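LPXTG cell wall surface protein (Streptococcus gordonii, PDB 4IGB) probably serves as a cell-wall-linked adhesin of the bacterial surface, of which this chain is the N-terminal N1 and N2 domain part. Local coordinates at residues 25-29 with 323-327; 37-43 with 89-95; 69-75 with 135-141; 288-292 with 317-321. All coordinates share one frame; numbering follows the deposited sequence.

Contact 1: residues 25-29 with 323-327; sequences TLDIR and GKDIL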
loop_
_atom_site.group_PDB
_atom_site.type_symbol
_atom_site.label_atom_id
_atom_site.label_comp_id
_atom_site.label_asym_id
_atom_site.label_seq_id
_atom_site.Cartn_x
_atom_site.Cartn_y
_atom_site.Cartn_z
ATOM N N THR B 25 -6.292 -14.616 -2.585
ATOM C CA THR B 25 -7.707 -14.251 -2.546
ATOM C C THR B 25 -8.022 -13.094 -1.574
ATOM O O THR B 25 -9.180 -12.874 -1.194
ATOM C CB THR B 25 -8.622 -15.474 -2.257
ATOM O OG1 THR B 25 -8.226 -16.102 -1.030
ATOM C CG2 THR B 25 -8.538 -16.494 -3.401
ATOM N N LEU B 26 -6.988 -12.357 -1.190
ATOM C CA LEU B 26 -7.165 -11.128 -0.416
ATOM C C LEU B 26 -8.159 -10.225 -1.134
ATOM O O LEU B 26 -8.183 -10.170 -2.355
ATOM C CB LEU B 26 -5.830 -10.394 -0.291
ATOM C CG LEU B 26 -4.954 -10.533 0.954
ATOM C CD1 LEU B 26 -5.255 -11.776 1.734
ATOM C CD2 LEU B 26 -3.477 -10.452 0.570
ATOM N N ASP B 27 -8.977 -9.515 -0.374
ATOM C CA ASP B 27 -9.908 -8.563 -0.957
ATOM C C ASP B 27 -9.399 -7.127 -0.803
ATOM O O ASP B 27 -10.178 -6.199 -0.596
ATOM C CB ASP B 27 -11.277 -8.704 -0.285
ATOM C CG ASP B 27 -12.373 -7.972 -1.028
ATOM O OD1 ASP B 27 -12.180 -7.668 -2.227
ATOM O OD2 ASP B 27 -13.436 -7.710 -0.417
ATOM N N ILE B 28 -8.092 -6.931 -0.882
ATOM C CA ILE B 28 -7.577 -5.576 -0.717
ATOM C C ILE B 28 -7.843 -4.763 -1.983
ATOM O O ILE B 28 -8.187 -5.315 -3.028
ATOM C CB ILE B 28 -6.094 -5.562 -0.332
ATOM C CG1 ILE B 28 -5.267 -6.280 -1.390
ATOM C CG2 ILE B 28 -5.916 -6.198 1.038
ATOM C CD1 ILE B 28 -3.809 -6.376 -1.063
ATOM N N ARG B 29 -7.729 -3.444 -1.889
ATOM C CA ARG B 29 -7.940 -2.630 -3.072
ATOM C C ARG B 29 -6.667 -2.482 -3.874
ATOM O O ARG B 29 -5.646 -2.040 -3.350
ATOM C CB ARG B 29 -8.432 -1.244 -2.703
ATOM C CG ARG B 29 -8.557 -0.372 -3.926
ATOM C CD ARG B 29 -9.321 0.882 -3.625
ATOM N NE ARG B 29 -9.693 1.541 -4.869
ATOM C CZ ARG B 29 -10.598 2.503 -4.953
ATOM N NH1 ARG B 29 -11.235 2.907 -3.854
ATOM N NH2 ARG B 29 -10.868 3.045 -6.137
ATOM N N GLY B 323 -7.918 -11.319 6.930
ATOM C CA GLY B 323 -7.590 -12.284 5.902
ATOM C C GLY B 323 -8.353 -11.998 4.631
ATOM O O GLY B 323 -8.202 -12.693 3.629
ATOM N N LYS B 324 -9.174 -10.960 4.662
ATOM C CA LYS B 324 -9.996 -10.621 3.499
ATOM C C LYS B 324 -9.867 -9.135 3.164
ATOM O O LYS B 324 -9.284 -8.781 2.146
ATOM C CB LYS B 324 -11.463 -10.987 3.763
ATOM C CG LYS B 324 -12.441 -10.573 2.670
ATOM C CD LYS B 324 -13.895 -10.788 3.131
ATOM C CE LYS B 324 -14.912 -10.423 2.054
ATOM N NZ LYS B 324 -14.887 -8.969 1.730
ATOM N N ASP B 325 -10.419 -8.277 4.022
ATOM C CA ASP B 325 -10.340 -6.829 3.849
ATOM C C ASP B 325 -9.013 -6.277 4.349
ATOM O O ASP B 325 -8.466 -5.350 3.759
ATOM C CB ASP B 325 -11.459 -6.149 4.626
ATOM C CG ASP B 325 -12.827 -6.602 4.176
ATOM O OD1 ASP B 325 -13.017 -6.737 2.954
ATOM O OD2 ASP B 325 -13.700 -6.818 5.042
ATOM N N ILE B 326 -8.540 -6.826 5.464
ATOM C CA ILE B 326 -7.247 -6.470 6.057
ATOM C C ILE B 326 -6.382 -7.727 6.137
ATOM O O ILE B 326 -6.909 -8.848 6.145
ATOM C CB ILE B 326 -7.404 -5.861 7.466
ATOM C CG1 ILE B 326 -8.228 -6.799 8.358
ATOM C CG2 ILE B 326 -8.077 -4.482 7.380
ATOM C CD1 ILE B 326 -8.370 -6.337 9.798
ATOM N N LEU B 327 -5.063 -7.542 6.206
ATOM C CA LEU B 327 -4.123 -8.650 6.052
ATOM C C LEU B 327 -4.212 -9.696 7.159
ATOM O O LEU B 327 -3.894 -10.869 6.936
ATOM C CB LEU B 327 -2.687 -8.134 5.969
ATOM C CG LEU B 327 -2.355 -7.237 4.780
ATOM C CD1 LEU B 327 -0.932 -6.744 4.907
ATOM C CD2 LEU B 327 -2.552 -7.983 3.465
HETATM O O HOH W 1 -7.711 -14.522 1.506
#
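Asp-27 and Lys-324 join two loops in a salt-bridge network at the seam between the N1 and N2 domains. Residues 25-29 belong to the N1 family region and residues 323-327 to the N2 region. Lys-324 can be followed outward from its backbone. Its CB starts away from the other loop. CG is placed opposite the backbone N (chi1 175°) and comes alongside Asp-27, 3.7 Å from Asp-27 CB. The chain then runs on extended, with CE passing near the Asp-27 carboxylate. A bend at the last torsion (chi4 -65°) turns NZ back between two acids. NZ gives a hydrogen bond to Asp-27 OD2 at 2.9 Å, on the anti side of that carboxylate. It gives a longer one to Asp-325 OD1 at 3.2 Å, on the syn side. In both cases NZ stands somewhat out of the carboxylate plane.

The two carboxylates lie close, with Asp-27 OD2 3.5 Å from Asp-325 OD1. The shared ammonium probably offsets their repulsion. Asp-27 OD1 has a further salt bridge to Lys-289, and Asp-325 OD2 accepts from the backbone N of Val-321. Both acids are therefore held at each oxygen.

Next to the charges, the backbone N of Asp-27 donates to Lys-324 O at 2.6 Å. The bond is short but bent, 142° at the hydrogen. An apolar contact joins Leu-26 CD2 to Leu-327 CD2 at 3.9 Å. Ile-28 CG2 rests against Asp-325 O. At the far end a water bridges the loops. It accepts from Thr-25 OG1 and donates to Gly-323 O at 2.8 Å.

Contact 2: residues 37-43 with 89-95; sequences NVSVLSK and PLSLKFT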
loop_
_atom_site.group_PDB
_atom_site.type_symbol
_atom_site.label_atom_id
_atom_site.label_comp_id
_atom_site.label_asym_id
_atom_site.label_seq_id
_atom_site.Cartn_x
_atom_site.Cartn_y
_atom_site.Cartn_z
ATOM N N ASN B 37 -2.663 6.640 -17.275
ATOM C CA ASN B 37 -2.655 7.642 -16.223
ATOM C C ASN B 37 -1.269 7.952 -15.687
ATOM O O ASN B 37 -1.128 8.726 -14.763
ATOM C CB ASN B 37 -3.673 7.346 -15.112
ATOM C CG ASN B 37 -3.296 6.143 -14.254
ATOM O OD1 ASN B 37 -3.924 5.885 -13.228
ATOM N ND2 ASN B 37 -2.270 5.425 -14.654
ATOM N N VAL B 38 -0.244 7.396 -16.316
ATOM C CA VAL B 38 1.121 7.656 -15.878
ATOM C C VAL B 38 1.678 8.908 -16.549
ATOM O O VAL B 38 1.350 9.207 -17.697
ATOM C CB VAL B 38 2.048 6.461 -16.172
ATOM C CG1 VAL B 38 2.185 6.254 -17.679
ATOM C CG2 VAL B 38 3.416 6.678 -15.555
ATOM N N SER B 39 2.491 9.655 -15.817
ATOM C CA SER B 39 3.267 10.747 -16.400
ATOM C C SER B 39 4.696 10.695 -15.871
ATOM O O SER B 39 4.948 10.194 -14.776
ATOM C CB SER B 39 2.617 12.104 -16.114
ATOM O OG SER B 39 2.387 12.285 -14.727
ATOM N N VAL B 40 5.640 11.162 -16.672
ATOM C CA VAL B 40 7.029 11.184 -16.257
ATOM C C VAL B 40 7.321 12.572 -15.687
ATOM O O VAL B 40 7.282 13.560 -16.413
ATOM C CB VAL B 40 7.970 10.882 -17.449
ATOM C CG1 VAL B 40 9.424 11.060 -17.048
ATOM C CG2 VAL B 40 7.737 9.462 -17.961
ATOM N N LEU B 41 7.580 12.638 -14.385
ATOM C CA LEU B 41 7.914 13.901 -13.723
ATOM C C LEU B 41 9.339 14.323 -14.084
ATOM O O LEU B 41 9.628 15.502 -14.278
ATOM C CB LEU B 41 7.773 13.760 -12.202
ATOM C CG LEU B 41 6.394 13.373 -11.655
ATOM C CD1 LEU B 41 6.326 13.559 -10.126
ATOM C CD2 LEU B 41 5.310 14.200 -12.333
ATOM N N SER B 42 10.237 13.353 -14.157
ATOM C CA SER B 42 11.560 13.614 -14.700
ATOM C C SER B 42 12.186 12.291 -15.080
ATOM O O SER B 42 11.791 11.245 -14.570
ATOM C CB SER B 42 12.441 14.327 -13.671
ATOM O OG SER B 42 12.714 13.474 -12.564
ATOM N N LYS B 43 13.166 12.334 -15.971
ATOM C CA LYS B 43 13.948 11.158 -16.286
ATOM C C LYS B 43 15.316 11.618 -16.760
ATOM O O LYS B 43 15.435 12.648 -17.413
ATOM C CB LYS B 43 13.255 10.299 -17.357
ATOM C CG LYS B 43 13.115 10.974 -18.702
ATOM C CD LYS B 43 12.626 10.005 -19.768
ATOM C CE LYS B 43 12.524 10.713 -21.099
ATOM N NZ LYS B 43 11.608 9.999 -22.029
ATOM N N PRO B 89 17.139 7.765 -12.205
ATOM C CA PRO B 89 16.933 7.792 -13.660
ATOM C C PRO B 89 15.512 8.161 -14.059
ATOM O O PRO B 89 15.264 8.612 -15.183
ATOM C CB PRO B 89 17.240 6.347 -14.086
ATOM C CG PRO B 89 17.051 5.518 -12.818
ATOM C CD PRO B 89 17.445 6.416 -11.693
ATOM N N LEU B 90 14.576 7.971 -13.144
ATOM C CA LEU B 90 13.173 8.007 -13.512
ATOM C C LEU B 90 12.288 8.280 -12.314
ATOM O O LEU B 90 12.360 7.585 -11.295
ATOM C CB LEU B 90 12.759 6.675 -14.149
ATOM C CG LEU B 90 11.333 6.644 -14.702
ATOM C CD1 LEU B 90 11.184 7.690 -15.801
ATOM C CD2 LEU B 90 10.968 5.258 -15.239
ATOM N N SER B 91 11.439 9.286 -12.462
ATOM C CA SER B 91 10.429 9.636 -11.474
ATOM C C SER B 91 9.052 9.712 -12.145
ATOM O O SER B 91 8.877 10.424 -13.142
ATOM C CB SER B 91 10.779 10.984 -10.829
ATOM O OG SER B 91 9.681 11.471 -10.085
ATOM N N LEU B 92 8.074 8.986 -11.604
ATOM C CA LEU B 92 6.766 8.890 -12.242
ATOM C C LEU B 92 5.630 9.338 -11.350
ATOM O O LEU B 92 5.700 9.242 -10.138
ATOM C CB LEU B 92 6.474 7.435 -12.643
ATOM C CG LEU B 92 7.513 6.809 -13.570
ATOM C CD1 LEU B 92 7.252 5.323 -13.697
ATOM C CD2 LEU B 92 7.469 7.497 -14.931
ATOM N N LYS B 93 4.541 9.746 -11.975
ATOM C CA LYS B 93 3.306 9.952 -11.258
ATOM C C LYS B 93 2.183 9.178 -11.952
ATOM O O LYS B 93 2.079 9.201 -13.180
ATOM C CB LYS B 93 2.972 11.445 -11.199
ATOM C CG LYS B 93 1.713 11.753 -10.436
ATOM C CD LYS B 93 1.360 13.222 -10.528
ATOM C CE LYS B 93 -0.008 13.491 -9.885
ATOM N NZ LYS B 93 -0.238 14.961 -9.740
ATOM N N PHE B 94 1.370 8.471 -11.167
ATOM C CA PHE B 94 0.114 7.936 -11.666
ATOM C C PHE B 94 -0.996 8.769 -11.067
ATOM O O PHE B 94 -1.180 8.773 -9.862
ATOM C CB PHE B 94 -0.059 6.460 -11.293
ATOM C CG PHE B 94 0.983 5.559 -11.882
ATOM C CD1 PHE B 94 0.724 4.839 -13.037
ATOM C CD2 PHE B 94 2.222 5.420 -11.271
ATOM C CE1 PHE B 94 1.697 4.003 -13.590
ATOM C CE2 PHE B 94 3.207 4.594 -11.819
ATOM C CZ PHE B 94 2.934 3.879 -12.979
ATOM N N THR B 95 -1.727 9.489 -11.913
ATOM C CA THR B 95 -2.752 10.411 -11.440
ATOM C C THR B 95 -4.147 9.772 -11.364
ATOM O O THR B 95 -4.593 9.121 -12.303
ATOM C CB THR B 95 -2.839 11.674 -12.342
ATOM O OG1 THR B 95 -1.565 12.322 -12.395
ATOM C CG2 THR B 95 -3.864 12.658 -11.784
HETATM O O HOH W 2 -0.008 11.135 -14.448
#
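Val-38 packs on the ring of Phe-94 at the apolar centre of an antiparallel strand pair with a classic beta bulge. Residues 38-43 form an outermost strand of an N1 sheet and pair with strand 84-100. Val-38 CG2 sits over one face of the ring, 4.0 Å from its centroid, in a CH-pi contact. It lies opposite the backbone N, while CG1 takes the position between N and the carbonyl carbon (chi1 65°). The two side chains run side by side in the same direction.

Next along this face, Val-40 CG2 touches Leu-92 CD2 at 3.6 Å. Val-40 CG1 meets Leu-90 CD1, which also reaches Lys-43 CB. Phe-139 and Ile-141 of strand 135-142 pack against this apolar row.

The backbone ladder runs through the Ser-39 and Lys-93 pair, where Ser-39 N donates to Lys-93 O and Lys-93 N to Ser-39 O. At the bulge, Leu-41 and Ser-42 both face Ser-91. Leu-41 N donates to Ser-91 O at 2.9 Å, and Ser-42 N adds a weak bond to the same oxygen. Ser-91 N returns a bond to Ser-42 O.

Here Leu-41 points toward the partner strand, and its CD2 lies 3.8 Å from Lys-93 CB. Ser-39, Ser-42, Ser-91 and Lys-93 line the more polar face, opposite that of Val-38 and Phe-94. At its edge one water gathers four oxygens. It donates to Asn-37 O and Lys-93 O, and it is hydrogen-bonded to Ser-39 OG at 2.7 Å and to Thr-95 OG1 at 2.8 Å.

Contact 3: residues 69-75 with 135-141; sequences MENFTLK and TVEFFSI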
loop_
_atom_site.group_PDB
_atom_site.type_symbol
_atom_site.label_atom_id
_atom_site.label_comp_id
_atom_site.label_asym_id
_atom_site.label_seq_id
_atom_site.Cartn_x
_atom_site.Cartn_y
_atom_site.Cartn_z
ATOM N N MET B 69 2.147 -1.379 -24.133
ATOM C CA MET B 69 3.149 -1.290 -23.082
ATOM C C MET B 69 3.930 0.009 -23.201
ATOM O O MET B 69 4.195 0.494 -24.306
ATOM C CB MET B 69 4.127 -2.466 -23.192
ATOM C CG MET B 69 5.414 -2.296 -22.391
ATOM S SD MET B 69 6.542 -3.698 -22.554
ATOM C CE MET B 69 5.713 -4.908 -21.521
ATOM N N GLU B 70 4.297 0.571 -22.059
ATOM C CA GLU B 70 5.266 1.652 -22.052
ATOM C C GLU B 70 6.533 1.102 -21.440
ATOM O O GLU B 70 6.533 0.632 -20.296
ATOM C CB GLU B 70 4.746 2.871 -21.289
ATOM C CG GLU B 70 5.629 4.130 -21.470
ATOM C CD GLU B 70 5.487 4.781 -22.836
ATOM O OE1 GLU B 70 4.576 4.404 -23.606
ATOM O OE2 GLU B 70 6.288 5.687 -23.142
ATOM N N ASN B 71 7.613 1.154 -22.214
ATOM C CA ASN B 71 8.855 0.485 -21.848
ATOM C C ASN B 71 9.974 1.450 -21.538
ATOM O O ASN B 71 10.085 2.499 -22.167
ATOM C CB ASN B 71 9.327 -0.443 -22.968
ATOM C CG ASN B 71 10.297 -1.487 -22.472
ATOM O OD1 ASN B 71 11.248 -1.828 -23.173
ATOM N ND2 ASN B 71 10.078 -1.999 -21.262
ATOM N N PHE B 72 10.827 1.070 -20.593
ATOM C CA PHE B 72 11.931 1.929 -20.183
ATOM C C PHE B 72 13.222 1.141 -20.100
ATOM O O PHE B 72 13.311 0.120 -19.395
ATOM C CB PHE B 72 11.645 2.571 -18.824
ATOM C CG PHE B 72 10.433 3.452 -18.803
ATOM C CD1 PHE B 72 9.162 2.906 -18.688
ATOM C CD2 PHE B 72 10.565 4.836 -18.865
ATOM C CE1 PHE B 72 8.044 3.727 -18.637
ATOM C CE2 PHE B 72 9.453 5.654 -18.839
ATOM C CZ PHE B 72 8.188 5.101 -18.720
ATOM N N THR B 73 14.233 1.614 -20.810
ATOM C CA THR B 73 15.542 0.988 -20.731
ATOM C C THR B 73 16.598 2.017 -20.388
ATOM O O THR B 73 16.338 3.218 -20.419
ATOM C CB THR B 73 15.913 0.296 -22.058
ATOM O OG1 THR B 73 16.140 1.286 -23.065
ATOM C CG2 THR B 73 14.788 -0.668 -22.504
ATOM N N LEU B 74 17.793 1.528 -20.060
ATOM C CA LEU B 74 18.923 2.359 -19.686
ATOM C C LEU B 74 20.043 2.211 -20.719
ATOM O O LEU B 74 20.455 1.101 -21.042
ATOM C CB LEU B 74 19.429 1.948 -18.297
ATOM C CG LEU B 74 18.572 2.413 -17.125
ATOM C CD1 LEU B 74 18.944 1.682 -15.848
ATOM C CD2 LEU B 74 18.694 3.939 -16.946
ATOM N N LYS B 75 20.521 3.335 -21.244
ATOM C CA LYS B 75 21.644 3.344 -22.186
ATOM C C LYS B 75 22.970 3.055 -21.492
ATOM O O LYS B 75 23.400 3.824 -20.630
ATOM C CB LYS B 75 21.740 4.706 -22.869
ATOM C CG LYS B 75 20.464 5.114 -23.581
ATOM C CD LYS B 75 20.480 6.594 -23.949
ATOM C CE LYS B 75 19.211 6.963 -24.702
ATOM N NZ LYS B 75 19.017 8.433 -24.814
ATOM N N THR B 135 21.120 -0.904 -24.955
ATOM C CA THR B 135 20.416 -0.590 -23.719
ATOM C C THR B 135 20.129 -1.831 -22.886
ATOM O O THR B 135 20.294 -2.965 -23.353
ATOM C CB THR B 135 19.099 0.155 -23.986
ATOM O OG1 THR B 135 18.152 -0.746 -24.572
ATOM C CG2 THR B 135 19.315 1.347 -24.911
ATOM N N VAL B 136 19.709 -1.608 -21.643
ATOM C CA VAL B 136 19.343 -2.696 -20.752
ATOM C C VAL B 136 17.956 -2.406 -20.171
ATOM O O VAL B 136 17.645 -1.271 -19.800
ATOM C CB VAL B 136 20.390 -2.877 -19.622
ATOM C CG1 VAL B 136 19.893 -3.832 -18.557
ATOM C CG2 VAL B 136 21.726 -3.357 -20.191
ATOM N N GLU B 137 17.125 -3.436 -20.110
ATOM C CA GLU B 137 15.765 -3.324 -19.602
ATOM C C GLU B 137 15.762 -3.066 -18.090
ATOM O O GLU B 137 16.567 -3.643 -17.359
ATOM C CB GLU B 137 15.024 -4.630 -19.904
ATOM C CG GLU B 137 13.559 -4.647 -19.491
ATOM C CD GLU B 137 12.668 -3.852 -20.437
ATOM O OE1 GLU B 137 12.983 -3.754 -21.646
ATOM O OE2 GLU B 137 11.642 -3.312 -19.963
ATOM N N PHE B 138 14.865 -2.212 -17.610
ATOM C CA PHE B 138 14.665 -2.138 -16.161
ATOM C C PHE B 138 13.219 -2.006 -15.694
ATOM O O PHE B 138 12.907 -2.364 -14.564
ATOM C CB PHE B 138 15.554 -1.063 -15.509
ATOM C CG PHE B 138 15.074 0.344 -15.708
ATOM C CD1 PHE B 138 14.358 0.989 -14.712
ATOM C CD2 PHE B 138 15.363 1.040 -16.883
ATOM C CE1 PHE B 138 13.928 2.296 -14.885
ATOM C CE2 PHE B 138 14.927 2.342 -17.061
ATOM C CZ PHE B 138 14.220 2.977 -16.065
ATOM N N PHE B 139 12.332 -1.522 -16.559
ATOM C CA PHE B 139 10.991 -1.160 -16.119
ATOM C C PHE B 139 9.996 -1.050 -17.263
ATOM O O PHE B 139 10.311 -0.515 -18.330
ATOM C CB PHE B 139 11.055 0.181 -15.360
ATOM C CG PHE B 139 9.715 0.708 -14.922
ATOM C CD1 PHE B 139 9.035 0.127 -13.860
ATOM C CD2 PHE B 139 9.146 1.806 -15.556
ATOM C CE1 PHE B 139 7.809 0.624 -13.434
ATOM C CE2 PHE B 139 7.911 2.310 -15.133
ATOM C CZ PHE B 139 7.247 1.716 -14.082
ATOM N N SER B 140 8.777 -1.538 -17.034
ATOM C CA SER B 140 7.718 -1.356 -18.020
ATOM C C SER B 140 6.390 -1.237 -17.318
ATOM O O SER B 140 6.232 -1.675 -16.167
ATOM C CB SER B 140 7.674 -2.507 -19.046
ATOM O OG SER B 140 7.269 -3.725 -18.432
ATOM N N ILE B 141 5.442 -0.632 -18.022
ATOM C CA ILE B 141 4.066 -0.539 -17.568
ATOM C C ILE B 141 3.170 -1.196 -18.614
ATOM O O ILE B 141 3.201 -0.828 -19.784
ATOM C CB ILE B 141 3.650 0.927 -17.409
ATOM C CG1 ILE B 141 4.601 1.633 -16.443
ATOM C CG2 ILE B 141 2.200 1.029 -16.942
ATOM C CD1 ILE B 141 4.330 3.123 -16.303
#
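The side chains of Phe-72 and Phe-139 run side by side, pointing the same way. Their rings are oblique, with planes 46° apart and centroids 5.3 Å apart. Phe-72 CD1 comes within 3.3 Å of Phe-139 CD2, near the plane of the Phe-139 ring and at its edge. The edge of the Phe-72 ring faces the backbone O of Phe-139. The Phe-138 ring has the carbonyl carbon of Thr-73 at its edge. The Leu-74 side chain crosses that of Phe-138 at about a right angle, with Leu-74 CG 3.5 Å from Phe-138 CD2. Phe-138 reaches this place because its CG lies between the backbone N and the carbonyl carbon (chi1 77°).

A second pair of flat groups lies on the other face. The Asn-71 amide and the Glu-137 carboxylate meet from opposite directions and are nearly coplanar, 14° apart. Asn-71 ND2 donates to Glu-137 OE2. The modelled length is very short, so its exact value is doubtful. Beside it, Thr-135 OG1 donates a weak hydrogen bond to Thr-73 OG1 at 3.2 Å. Ser-140 CB packs on Asn-71 ND2, and Met-69 CE on Ser-140 OG.

Paired backbone bonds link Glu-70 with Ile-141 and Leu-74 with Val-136. Between them Phe-72 N donates to Phe-139 O at 2.8 Å. Phe-72 O takes two weak bonds, from the N atoms of Phe-138 and Phe-139. Phe-111 meets both of these phenylalanines edge-to-face from strand 103-118. Two residues opposite one make a classic beta bulge, here in an antiparallel sheet of the N1 domain packed against a second sheet.

Contact 4: residues 288-292 with 317-321; sequences EKIDP and FKVPV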
loop_
_atom_site.group_PDB
_atom_site.type_symbol
_atom_site.label_atom_id
_atom_site.label_comp_id
_atom_site.label_asym_id
_atom_site.label_seq_id
_atom_site.Cartn_x
_atom_site.Cartn_y
_atom_site.Cartn_z
ATOM N N GLU B 288 -5.660 -1.773 2.162
ATOM C CA GLU B 288 -6.689 -2.618 2.739
ATOM C C GLU B 288 -8.013 -1.872 2.728
ATOM O O GLU B 288 -8.039 -0.656 2.553
ATOM C CB GLU B 288 -6.271 -3.045 4.143
ATOM C CG GLU B 288 -5.000 -3.888 4.106
ATOM C CD GLU B 288 -4.224 -3.867 5.412
ATOM O OE1 GLU B 288 -4.387 -4.831 6.187
ATOM O OE2 GLU B 288 -3.454 -2.890 5.658
ATOM N N LYS B 289 -9.109 -2.607 2.892
ATOM C CA LYS B 289 -10.457 -2.045 2.755
ATOM C C LYS B 289 -11.164 -1.827 4.076
ATOM O O LYS B 289 -11.313 -2.758 4.865
ATOM C CB LYS B 289 -11.343 -2.978 1.919
ATOM C CG LYS B 289 -11.295 -2.760 0.420
ATOM C CD LYS B 289 -12.416 -3.540 -0.270
ATOM C CE LYS B 289 -12.157 -3.668 -1.762
ATOM N NZ LYS B 289 -13.128 -4.597 -2.422
ATOM N N ILE B 290 -11.611 -0.602 4.318
ATOM C CA ILE B 290 -12.572 -0.362 5.391
ATOM C C ILE B 290 -13.785 0.220 4.702
ATOM O O ILE B 290 -13.903 1.429 4.535
ATOM C CB ILE B 290 -12.036 0.582 6.510
ATOM C CG1 ILE B 290 -10.887 -0.084 7.270
ATOM C CG2 ILE B 290 -13.151 0.937 7.513
ATOM C CD1 ILE B 290 -10.204 0.826 8.287
ATOM N N ASP B 291 -14.675 -0.663 4.274
ATOM C CA ASP B 291 -15.745 -0.279 3.374
ATOM C C ASP B 291 -16.961 -1.168 3.625
ATOM O O ASP B 291 -16.884 -2.386 3.488
ATOM C CB ASP B 291 -15.249 -0.397 1.931
ATOM C CG ASP B 291 -16.369 -0.315 0.903
ATOM O OD1 ASP B 291 -17.431 0.268 1.203
ATOM O OD2 ASP B 291 -16.180 -0.833 -0.222
ATOM N N PRO B 292 -18.095 -0.554 3.981
ATOM C CA PRO B 292 -18.304 0.903 4.032
ATOM C C PRO B 292 -17.525 1.642 5.117
ATOM O O PRO B 292 -17.168 1.064 6.131
ATOM C CB PRO B 292 -19.806 1.031 4.318
ATOM C CG PRO B 292 -20.165 -0.255 5.002
ATOM C CD PRO B 292 -19.302 -1.305 4.363
ATOM N N PHE B 317 -20.010 1.540 12.872
ATOM C CA PHE B 317 -18.698 1.161 12.355
ATOM C C PHE B 317 -18.733 -0.237 11.765
ATOM O O PHE B 317 -19.001 -1.201 12.473
ATOM C CB PHE B 317 -17.644 1.235 13.472
ATOM C CG PHE B 317 -17.536 2.600 14.108
ATOM C CD1 PHE B 317 -16.630 3.527 13.633
ATOM C CD2 PHE B 317 -18.349 2.950 15.173
ATOM C CE1 PHE B 317 -16.536 4.797 14.204
ATOM C CE2 PHE B 317 -18.254 4.215 15.757
ATOM C CZ PHE B 317 -17.345 5.138 15.266
ATOM N N LYS B 318 -18.445 -0.353 10.473
ATOM C CA LYS B 318 -18.302 -1.679 9.879
ATOM C C LYS B 318 -16.903 -2.198 10.173
ATOM O O LYS B 318 -15.916 -1.478 10.001
ATOM C CB LYS B 318 -18.576 -1.647 8.368
ATOM C CG LYS B 318 -18.418 -3.000 7.640
ATOM C CD LYS B 318 -16.947 -3.375 7.472
ATOM C CE LYS B 318 -16.578 -3.786 6.054
ATOM N NZ LYS B 318 -17.474 -4.784 5.397
ATOM N N VAL B 319 -16.827 -3.451 10.609
ATOM C CA VAL B 319 -15.570 -4.072 10.963
ATOM C C VAL B 319 -14.981 -4.874 9.797
ATOM O O VAL B 319 -15.625 -5.776 9.272
ATOM C CB VAL B 319 -15.765 -5.007 12.179
ATOM C CG1 VAL B 319 -14.470 -5.699 12.527
ATOM C CG2 VAL B 319 -16.321 -4.232 13.378
ATOM N N PRO B 320 -13.737 -4.558 9.399
ATOM C CA PRO B 320 -13.072 -5.271 8.302
ATOM C C PRO B 320 -12.845 -6.740 8.630
ATOM O O PRO B 320 -12.498 -7.070 9.758
ATOM C CB PRO B 320 -11.706 -4.573 8.194
ATOM C CG PRO B 320 -11.808 -3.359 8.999
ATOM C CD PRO B 320 -12.843 -3.584 10.042
ATOM N N VAL B 321 -12.999 -7.609 7.639
ATOM C CA VAL B 321 -12.777 -9.036 7.830
ATOM C C VAL B 321 -11.304 -9.409 7.654
ATOM O O VAL B 321 -10.725 -9.191 6.591
ATOM C CB VAL B 321 -13.636 -9.870 6.850
ATOM C CG1 VAL B 321 -13.306 -11.361 6.974
ATOM C CG2 VAL B 321 -15.136 -9.602 7.079
HETATM O O HOH W 3 -16.560 1.275 9.081
#
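Ile-290 and Pro-320 face each other across two irregular chains, their CA atoms 5.7 Å apart, with no clear direct hydrogen bond between the segments and a cis peptide before Pro-292. Ile-290 CG1 touches Pro-320 CG at 3.8 Å, the two side chains meeting at a slant. Pro-320 CB also rests on the backbone O of Lys-289. Leu-415 and Leu-420 pack on Ile-290, and Val-417 on Pro-320, so the apolar pair continues into the N2 sheet.

Residues 288-292 are the linker from the last N1 strand, 280-287, to the first N2 strand, 295-304. Residues 317-321 leave N2 strand 310-317. The contact thus sets the linker against the N2 domain.

Lys-318 lies against Pro-292 and bends to the Asp-291 carbonyl. Its CG lies opposite the backbone N (chi1 179°) and meets Pro-292 CD at 3.8 Å, the two side chains crossing at about a right angle. Bends at the next three torsions bring Lys-318 NZ to 3.1 Å from Asp-291 O. One water joins the backbones, donating to Pro-292 O and to Lys-318 O, each at 3.0 Å.

In the fold
Contacts 2 and 3 form one core inside the N1 domain. Their centres are 13 Å apart, and Leu-92 CD1 meets Phe-139 CE2 at 3.4 Å between the two sheets. Along the chain their segments alternate, so the two connections cross. Contacts 1 and 4 form the N1-N2 junction, with centres 10 Å apart. They touch where Leu-327 N lies 2.8 Å from Glu-288 OE1, a probable hydrogen bond. Lys-289 N lies 2.9 Å from Asp-325 O, another probable hydrogen bond. The junction is remote from the core: contacts 3 and 4 have centres 38 Å apart. A sodium ion is bound at Asp-198, Asp-200 and Thr-248, residues outside all four contacts.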